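PDB 5J90: RagB/SusD domain protein from Flavobacterium johnsoniae, which binds chitin as a SusD homolog of a chitin utilization locus, probably holding the polysaccharide at the cell surface as an outer-membrane lipoprotein. Local coordinates for residues G299-I304 and K446-L451. Sequence-based numbering, arbitrary orientation.
Sequences GVRTGI and KLFPVL
Arg-301 reaches from one loop into the other and lies between Phe-448 and Leu-451. Its NH2 gives a hydrogen bond to Pro-449 O at 2.8 Å. The acceptor lies near the guanidinium plane, and the donor lies in the plane of the carbonyl. Leu-451 covers one face of the guanidinium, with CG 3.8 Å above the plane and toward the rim. Phe-448 CG lies over the opposite face, also toward the rim. Phe-448 CB comes 3.6 Å from Arg-301 NE, and the ring is tilted 49° from the guanidinium plane. The arginine chain bends at chi2 (96°), which turns CD toward the residue 446-451 loop. Water 1 sits at the guanidinium edge. It accepts from Arg-301 NE at 2.9 Å and lies within donating distance of Thr-302 O and Phe-448 O, so it links the two backbones. An alanine at Arg-301 would probably leave Pro-449 O without this donor and open a gap between Phe-448 and Leu-451.

Further along, the backbones meet directly. Leu-451 N donates to Gly-303 O at 2.8 Å. Val-450 CG1 packs 3.7 Å from Gly-303 CA. A side chain at Gly-303 would run into that methyl, and the backbone there has a positive phi (77°). Ile-304 CG2 adds a looser apolar touch on Leu-451 CD1.

Outside the two loops, Arg-301 NH1 is hydrogen-bonded to Asn-395 O, which fixes the far side of the guanidinium. The contact is loop-to-loop packing within the SusD-like fold. It joins the connection between helix 283-286 and strand 326-328 to the one between helices 432-442 and 472-477. Helix 269-277 packs against Phe-448 through Ala-269 and Ser-273, and Asp-270 accepts from Phe-448 N.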
# COMPACT_ATOMS: atom_id res chain seq x y z
N GLY A 299 -13.00 12.91 30.00
CA GLY A 299 -12.89 13.08 28.56
C GLY A 299 -14.15 12.65 27.84
O GLY A 299 -15.00 11.94 28.40
N VAL A 300 -14.25 13.08 26.59
CA VAL A 300 -15.40 12.82 25.74
C VAL A 300 -15.03 11.80 24.66
O VAL A 300 -13.95 11.88 24.06
CB VAL A 300 -15.88 14.13 25.09
CG1 VAL A 300 -17.08 13.88 24.20
CG2 VAL A 300 -16.20 15.16 26.18
N ARG A 301 -15.92 10.84 24.41
CA ARG A 301 -15.70 9.82 23.40
C ARG A 301 -15.92 10.42 22.01
O ARG A 301 -16.85 11.21 21.80
CB ARG A 301 -16.68 8.66 23.63
CG ARG A 301 -16.53 7.50 22.66
CD ARG A 301 -15.66 6.42 23.23
NE ARG A 301 -15.50 5.32 22.29
CZ ARG A 301 -15.99 4.10 22.45
NH1 ARG A 301 -16.69 3.78 23.53
NH2 ARG A 301 -15.76 3.18 21.52
N THR A 302 -15.07 10.05 21.05
CA THR A 302 -15.26 10.53 19.68
C THR A 302 -15.99 9.50 18.80
O THR A 302 -15.87 8.28 19.01
CB THR A 302 -13.93 10.97 19.01
OG1 THR A 302 -14.22 11.71 17.82
CG2 THR A 302 -13.06 9.77 18.66
N GLY A 303 -16.75 9.99 17.83
CA GLY A 303 -17.52 9.14 16.94
C GLY A 303 -18.77 8.60 17.61
O GLY A 303 -19.06 7.41 17.55
N ILE A 304 -19.53 9.51 18.22
CA ILE A 304 -20.70 9.12 18.99
C ILE A 304 -21.96 9.82 18.52
O ILE A 304 -21.91 10.76 17.71
CB ILE A 304 -20.51 9.43 20.49
CG1 ILE A 304 -20.22 10.92 20.70
CG2 ILE A 304 -19.39 8.58 21.08
CD1 ILE A 304 -20.27 11.37 22.15
N LYS A 446 -3.09 2.21 21.02
CA LYS A 446 -4.42 1.72 20.72
C LYS A 446 -5.45 2.78 21.12
O LYS A 446 -5.35 3.36 22.20
CB LYS A 446 -4.71 0.41 21.46
CG LYS A 446 -3.66 -0.69 21.27
CD LYS A 446 -3.48 -1.09 19.82
CE LYS A 446 -4.71 -1.79 19.27
NZ LYS A 446 -4.42 -2.44 17.95
N LEU A 447 -6.41 3.03 20.23
CA LEU A 447 -7.45 4.04 20.44
C LEU A 447 -8.84 3.43 20.42
O LEU A 447 -9.08 2.41 19.77
CB LEU A 447 -7.35 5.12 19.35
CG LEU A 447 -6.03 5.89 19.24
CD1 LEU A 447 -6.07 6.86 18.05
CD2 LEU A 447 -5.70 6.64 20.53
N PHE A 448 -9.79 4.06 21.10
CA PHE A 448 -11.17 3.57 21.07
C PHE A 448 -11.78 3.77 19.68
O PHE A 448 -11.75 4.87 19.13
CB PHE A 448 -12.04 4.31 22.09
CG PHE A 448 -11.60 4.13 23.52
CD1 PHE A 448 -11.37 2.86 24.04
CD2 PHE A 448 -11.44 5.22 24.36
CE1 PHE A 448 -10.98 2.69 25.36
CE2 PHE A 448 -11.05 5.06 25.68
CZ PHE A 448 -10.82 3.79 26.17
N PRO A 449 -12.36 2.70 19.11
CA PRO A 449 -13.01 2.83 17.80
C PRO A 449 -14.28 3.69 17.87
O PRO A 449 -14.93 3.77 18.92
CB PRO A 449 -13.37 1.39 17.44
CG PRO A 449 -13.44 0.67 18.76
CD PRO A 449 -12.35 1.31 19.59
N VAL A 450 -14.64 4.34 16.77
CA VAL A 450 -15.88 5.11 16.75
C VAL A 450 -17.08 4.18 16.90
O VAL A 450 -17.00 2.99 16.59
CB VAL A 450 -16.03 5.97 15.46
CG1 VAL A 450 -14.90 6.99 15.36
CG2 VAL A 450 -16.11 5.09 14.20
N LEU A 451 -18.18 4.72 17.41
CA LEU A 451 -19.43 3.98 17.56
C LEU A 451 -20.38 4.27 16.42
O LEU A 451 -21.30 3.48 16.16
CB LEU A 451 -20.09 4.33 18.89
CG LEU A 451 -19.28 3.91 20.11
CD1 LEU A 451 -19.95 4.38 21.40
CD2 LEU A 451 -19.09 2.40 20.12
O HOH W 1 -13.99 6.50 20.16